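Local coordinates for putative uncharacterized protein (Mycobacterium avium, PDB 2Z6V) that is of uncharacterised function but belongs to the sulfotransferase family and probably transfers a sulfuryl group from the donor PAPS to an acceptor still unknown, at residues G113-G118 and G280-L285; R273-A278 and I408-R413. All blocks are in the same frame, centred on the assembly; numbering follows the deposited sequence.

Interaction 1: G113-G118 and G280-L285. With PLM (palmitic acid), chain C; SO4 (sulfate ion), chain B.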
loop_
_atom_site.group_PDB
_atom_site.type_symbol
_atom_site.label_atom_id
_atom_site.label_comp_id
_atom_site.label_asym_id
_atom_site.label_seq_id
_atom_site.Cartn_x
_atom_site.Cartn_y
_atom_site.Cartn_z
ATOM N N GLY A 113 10.108 1.198 -0.953
ATOM C CA GLY A 113 10.865 2.370 -0.549
ATOM C C GLY A 113 10.104 3.183 0.479
ATOM O O GLY A 113 9.310 2.636 1.242
ATOM N N MET A 114 10.342 4.487 0.512
ATOM C CA MET A 114 9.639 5.345 1.460
ATOM C C MET A 114 8.286 5.732 0.880
ATOM O O MET A 114 8.065 5.658 -0.335
ATOM C CB MET A 114 10.397 6.649 1.706
ATOM C CG MET A 114 11.834 6.534 2.152
ATOM S SD MET A 114 12.563 8.189 2.352
ATOM C CE MET A 114 12.770 8.682 0.617
ATOM N N PRO A 115 7.343 6.126 1.751
ATOM C CA PRO A 115 6.040 6.529 1.213
ATOM C C PRO A 115 6.233 7.960 0.703
ATOM O O PRO A 115 7.202 8.628 1.077
ATOM C CB PRO A 115 5.126 6.454 2.434
ATOM C CG PRO A 115 6.055 6.783 3.568
ATOM C CD PRO A 115 7.299 5.999 3.221
ATOM N N ARG A 116 5.345 8.425 -0.165
ATOM C CA ARG A 116 5.446 9.787 -0.686
ATOM C C ARG A 116 6.610 9.993 -1.654
ATOM O O ARG A 116 7.162 11.090 -1.732
ATOM C CB ARG A 116 5.583 10.793 0.471
ATOM C CG ARG A 116 4.655 10.523 1.641
ATOM C CD ARG A 116 3.246 10.274 1.146
ATOM N NE ARG A 116 2.789 11.372 0.305
ATOM C CZ ARG A 116 1.689 11.337 -0.437
ATOM N NH1 ARG A 116 0.929 10.251 -0.449
ATOM N NH2 ARG A 116 1.351 12.395 -1.159
ATOM N N THR A 117 6.980 8.954 -2.393
ATOM C CA THR A 117 8.070 9.065 -3.353
ATOM C C THR A 117 7.585 9.432 -4.752
ATOM O O THR A 117 8.394 9.556 -5.671
ATOM C CB THR A 117 8.882 7.754 -3.446
ATOM O OG1 THR A 117 7.984 6.640 -3.459
ATOM C CG2 THR A 117 9.842 7.628 -2.274
ATOM N N GLY A 118 6.271 9.598 -4.905
ATOM C CA GLY A 118 5.684 9.965 -6.190
ATOM C C GLY A 118 5.826 8.918 -7.278
ATOM O O GLY A 118 6.146 9.236 -8.421
ATOM N N GLY A 280 7.974 15.073 5.487
ATOM C CA GLY A 280 6.969 16.070 5.800
ATOM C C GLY A 280 5.670 15.740 5.095
ATOM O O GLY A 280 4.579 16.029 5.600
ATOM N N SER A 281 5.795 15.131 3.919
ATOM C CA SER A 281 4.637 14.741 3.136
ATOM C C SER A 281 3.921 13.605 3.859
ATOM O O SER A 281 2.693 13.507 3.803
ATOM C CB SER A 281 5.071 14.293 1.738
ATOM O OG SER A 281 3.952 13.944 0.943
ATOM N N LEU A 282 4.683 12.757 4.547
ATOM C CA LEU A 282 4.084 11.642 5.284
ATOM C C LEU A 282 3.218 12.183 6.410
ATOM O O LEU A 282 2.074 11.768 6.566
ATOM C CB LEU A 282 5.153 10.704 5.873
ATOM C CG LEU A 282 4.552 9.533 6.668
ATOM C CD1 LEU A 282 3.599 8.755 5.773
ATOM C CD2 LEU A 282 5.641 8.616 7.189
ATOM N N CYS A 283 3.772 13.110 7.185
ATOM C CA CYS A 283 3.057 13.725 8.300
ATOM C C CYS A 283 1.774 14.396 7.833
ATOM O O CYS A 283 0.754 14.390 8.530
ATOM C CB CYS A 283 3.931 14.782 8.979
ATOM S SG CYS A 283 5.365 14.139 9.842
ATOM N N ASN A 284 1.838 14.991 6.650
ATOM C CA ASN A 284 0.689 15.672 6.097
ATOM C C ASN A 284 -0.353 14.648 5.664
ATOM O O ASN A 284 -1.557 14.849 5.855
ATOM C CB ASN A 284 1.129 16.544 4.916
ATOM C CG ASN A 284 -0.014 17.341 4.324
ATOM O OD1 ASN A 284 -0.725 18.053 5.040
ATOM N ND2 ASN A 284 -0.195 17.231 3.007
ATOM N N LEU A 285 0.115 13.541 5.094
ATOM C CA LEU A 285 -0.781 12.490 4.631
ATOM C C LEU A 285 -1.666 11.988 5.761
ATOM O O LEU A 285 -2.844 11.682 5.552
ATOM C CB LEU A 285 0.023 11.313 4.063
ATOM C CG LEU A 285 -0.778 10.171 3.419
ATOM C CD1 LEU A 285 -1.464 10.697 2.172
ATOM C CD2 LEU A 285 0.131 9.010 3.064
HETATM C C1 PLM C . 0.604 4.854 9.205
HETATM O O1 PLM C . 1.186 5.024 10.298
HETATM O O2 PLM C . -0.459 4.221 9.031
HETATM C C2 PLM C . 1.241 5.476 7.959
HETATM C C3 PLM C . 2.730 5.137 7.870
HETATM C C4 PLM C . 3.366 5.631 6.569
HETATM C C5 PLM C . 2.713 4.992 5.341
HETATM C C6 PLM C . 1.403 5.688 4.965
HETATM C C7 PLM C . 0.626 4.846 3.953
HETATM C C8 PLM C . 0.012 3.619 4.629
HETATM C C9 PLM C . 0.126 2.400 3.714
HETATM C CA PLM C . -0.423 2.695 2.317
HETATM C CB PLM C . 0.119 1.703 1.284
HETATM C CC PLM C . 1.648 1.714 1.306
HETATM C CD PLM C . 2.183 0.873 2.468
HETATM C CE PLM C . 3.615 1.254 2.851
HETATM C CF PLM C . 3.652 2.684 3.394
HETATM C CG PLM C . 5.037 3.057 3.923
HETATM S S SO4 B . 3.121 8.114 -3.891
HETATM O O1 SO4 B . 3.577 9.487 -3.587
HETATM O O2 SO4 B . 3.866 7.136 -3.069
HETATM O O3 SO4 B . 1.679 8.010 -3.600
HETATM O O4 SO4 B . 3.345 7.825 -5.317
#

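Interaction 2: R273-A278 and I408-R413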
loop_
_atom_site.group_PDB
_atom_site.type_symbol
_atom_site.label_atom_id
_atom_site.label_comp_id
_atom_site.label_asym_id
_atom_site.label_seq_id
_atom_site.Cartn_x
_atom_site.Cartn_y
_atom_site.Cartn_z
ATOM N N ARG A 273 13.401 9.474 -3.630
ATOM C CA ARG A 273 12.986 10.867 -3.637
ATOM C C ARG A 273 13.577 11.550 -2.414
ATOM O O ARG A 273 13.962 10.883 -1.448
ATOM C CB ARG A 273 11.459 10.991 -3.604
ATOM C CG ARG A 273 10.982 12.437 -3.637
ATOM C CD ARG A 273 9.479 12.567 -3.831
ATOM N NE ARG A 273 9.081 13.965 -3.962
ATOM C CZ ARG A 273 7.832 14.384 -4.155
ATOM N NH1 ARG A 273 6.834 13.510 -4.242
ATOM N NH2 ARG A 273 7.579 15.682 -4.268
ATOM N N ASP A 274 13.667 12.878 -2.479
ATOM C CA ASP A 274 14.172 13.698 -1.382
ATOM C C ASP A 274 13.546 13.159 -0.090
ATOM O O ASP A 274 12.333 13.230 0.092
ATOM C CB ASP A 274 13.733 15.147 -1.615
ATOM C CG ASP A 274 14.306 16.109 -0.602
ATOM O OD1 ASP A 274 14.368 15.755 0.599
ATOM O OD2 ASP A 274 14.678 17.230 -1.017
ATOM N N PRO A 275 14.364 12.606 0.820
ATOM C CA PRO A 275 13.857 12.054 2.087
ATOM C C PRO A 275 13.227 13.070 3.041
ATOM O O PRO A 275 12.293 12.740 3.775
ATOM C CB PRO A 275 15.091 11.389 2.689
ATOM C CG PRO A 275 16.202 12.280 2.205
ATOM C CD PRO A 275 15.833 12.506 0.752
ATOM N N TYR A 276 13.747 14.296 3.040
ATOM C CA TYR A 276 13.222 15.346 3.908
ATOM C C TYR A 276 11.817 15.710 3.430
ATOM O O TYR A 276 10.894 15.872 4.234
ATOM C CB TYR A 276 14.133 16.577 3.860
ATOM C CG TYR A 276 15.588 16.267 4.151
ATOM C CD1 TYR A 276 15.961 15.640 5.337
ATOM C CD2 TYR A 276 16.591 16.601 3.238
ATOM C CE1 TYR A 276 17.295 15.354 5.611
ATOM C CE2 TYR A 276 17.933 16.319 3.503
ATOM C CZ TYR A 276 18.274 15.699 4.691
ATOM O OH TYR A 276 19.591 15.438 4.982
ATOM N N LYS A 277 11.665 15.821 2.113
ATOM C CA LYS A 277 10.386 16.153 1.509
ATOM C C LYS A 277 9.386 15.042 1.831
ATOM O O LYS A 277 8.304 15.290 2.369
ATOM C CB LYS A 277 10.558 16.273 -0.004
ATOM C CG LYS A 277 9.668 17.302 -0.687
ATOM C CD LYS A 277 8.197 16.962 -0.601
ATOM C CE LYS A 277 7.361 17.971 -1.384
ATOM N NZ LYS A 277 5.901 17.660 -1.327
ATOM N N ALA A 278 9.763 13.810 1.514
ATOM C CA ALA A 278 8.902 12.667 1.753
ATOM C C ALA A 278 8.450 12.556 3.206
ATOM O O ALA A 278 7.334 12.122 3.474
ATOM C CB ALA A 278 9.610 11.390 1.329
ATOM N N ILE A 408 20.379 11.243 -4.971
ATOM C CA ILE A 408 19.052 11.847 -5.023
ATOM C C ILE A 408 19.069 13.362 -5.152
ATOM O O ILE A 408 19.719 14.061 -4.371
ATOM C CB ILE A 408 18.228 11.475 -3.776
ATOM C CG1 ILE A 408 18.053 9.955 -3.709
ATOM C CG2 ILE A 408 16.876 12.188 -3.814
ATOM C CD1 ILE A 408 17.287 9.477 -2.501
ATOM N N GLU A 409 18.333 13.859 -6.140
ATOM C CA GLU A 409 18.235 15.289 -6.409
ATOM C C GLU A 409 17.250 15.921 -5.424
ATOM O O GLU A 409 16.050 15.685 -5.498
ATOM C CB GLU A 409 17.761 15.488 -7.849
ATOM C CG GLU A 409 17.898 16.891 -8.394
ATOM C CD GLU A 409 17.848 16.908 -9.916
ATOM O OE1 GLU A 409 18.681 16.213 -10.543
ATOM O OE2 GLU A 409 16.979 17.609 -10.483
ATOM N N LEU A 410 17.760 16.724 -4.500
ATOM C CA LEU A 410 16.908 17.351 -3.498
ATOM C C LEU A 410 16.027 18.483 -4.023
ATOM O O LEU A 410 16.354 19.140 -5.013
ATOM C CB LEU A 410 17.764 17.859 -2.340
ATOM C CG LEU A 410 18.578 16.780 -1.621
ATOM C CD1 LEU A 410 19.332 17.413 -0.464
ATOM C CD2 LEU A 410 17.655 15.672 -1.117
ATOM N N GLU A 411 14.904 18.694 -3.341
ATOM C CA GLU A 411 13.934 19.732 -3.696
ATOM C C GLU A 411 13.837 20.747 -2.549
ATOM O O GLU A 411 12.786 21.350 -2.334
ATOM C CB GLU A 411 12.559 19.097 -3.913
ATOM C CG GLU A 411 12.538 17.914 -4.865
ATOM C CD GLU A 411 11.264 17.089 -4.742
ATOM O OE1 GLU A 411 11.095 16.396 -3.718
ATOM O OE2 GLU A 411 10.423 17.136 -5.662
ATOM N N GLY A 412 14.937 20.936 -1.828
ATOM C CA GLY A 412 14.942 21.838 -0.690
ATOM C C GLY A 412 15.009 23.338 -0.893
ATOM O O GLY A 412 15.090 23.831 -2.021
ATOM N N ARG A 413 14.974 24.050 0.238
ATOM C CA ARG A 413 15.029 25.513 0.312
ATOM C C ARG A 413 14.620 26.268 -0.954
ATOM O O ARG A 413 15.498 26.882 -1.599
ATOM C CB ARG A 413 16.427 25.964 0.772
ATOM C CG ARG A 413 17.584 25.070 0.326
ATOM C CD ARG A 413 17.724 25.021 -1.188
ATOM N NE ARG A 413 18.126 26.304 -1.759
ATOM C CZ ARG A 413 18.119 26.576 -3.062
ATOM N NH1 ARG A 413 17.727 25.657 -3.932
ATOM N NH2 ARG A 413 18.510 27.765 -3.497
HETATM O O HOH W 1 13.614 14.167 -5.208
#

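Interaction 1: G113-G118 and G280-L285
R116, in the P-loop-like turn that follows strand 109-113, reaches across to S281 and L285 on helix 275-285. In sulfotransferases this turn wraps the 5'-phosphosulfate of PAPS, and a sulfate ion, probably from the crystallisation liquor, occupies it here, consistent with an anion site of that kind. CB of R116 rests on the S281 side chain, CB to CB 3.8 Å. CG goes next to the helix backbone, 3.7 Å from L282 N. From there the chain bends at both chi2 and chi3 (-48° and -54°), curling back on itself instead of running outward, and CD passes L285 CD2 at 3.9 Å. The bends bring NE round to S281, where NE donates to OG at 2.9 Å; the bond is fairly straight, and OG sits at the edge of the guanidinium, tilted slightly from its plane. S281 meets it with OG turned away from its own backbone N (chi1 -178°). At the tip, NH1 lies obliquely against L285 CD1. O1 of the sulfate stands over the centre of one guanidinium face, too far above it to be a bonded partner, so the serine grips the planar group at an edge while the anion is an electrostatic neighbour. The same oxygen accepts from G118 N at 3.0 Å, and T120 N further along the loop also binds the ion.

Next to R116 in the loop, P115 packs with L282 as an apolar pair, the proline CG against CD1 of the leucine at 3.8 Å. Both lean on the palmitic acid: its C4 lies beside L282, and its terminal methyl carbon CG lies 3.7 Å from P115 CB. Within the loop, T117 OG1 turns back to donate to M114 O.

Interaction 2: R273-A278 and I408-R413
The guanidinium of R273 presents its edge to the carboxylate of E411: NE donates almost straight (171°) to OE1 at 3.2 Å, with that oxygen in the guanidinium plane and met on its syn side. The two planes are turned 57° apart, so the pairing is lopsided. NH2 reaches OE2 only through a weak bond, leaving NE-OE1 as the firmer half of this salt bridge. Y336 adds a cation-pi contact with R273. The long arginine, extended from CG to NE, crosses the glutamate at about a right angle.

The second flat group is the carboxylate of D274, the N-cap of helix 275-285. Its OD2 takes E411 N at 2.8 Å through the anti lone pair, and also bonds to the Y383 hydroxyl. OD1 meanwhile accepts from K277 N, which comes from above the carboxylate plane, and more weakly from Y276 N. A chi1 of -175° places the carboxylate with OD1 at the helix N-H groups and OD2 at the 408-413 segment; by this division the aspartate joins the first turn of the helix to the chain near the C terminus. L410 CD2 rests against this carboxylate, 3.4 Å from D274 CG, while its CD1 comes to the edge of the Y276 ring. The methylene CG of K277 lies beside E411 OE1, 3.5 Å away. A water spans the two segments, accepting from D274 N and donating to E409 O, and I408 CG2 packs on the R273-D274 peptide.

The contact stands where strand 267-272 gives way to helix 275-285. Helix 392-405 covers P275 and Y276 through L403, Y402 of that helix touches I408, and helix 336-341 meets E411 through Y336.

How the interactions relate
From the N terminus, the chain first passes strand 109-113 and its loop, the first half of interaction 1. It then builds strands 132-134, 244-248 and 267-272 before R273-A278, the first half of interaction 2. G280-L285 follows on the same helix and closes interaction 1 over 161 intervening residues. I408-R413, after helix 392-405, closes interaction 2 over the 129 residues that follow A278. The segments alternate, so the two loops cross rather than nest, with helix 275-285 shared by both. Interaction 1 ties that helix to the loop after strand 109-113; interaction 2 ties its start to the C-terminal tail. They also touch directly: M114 packs on R273, and R116 on A278.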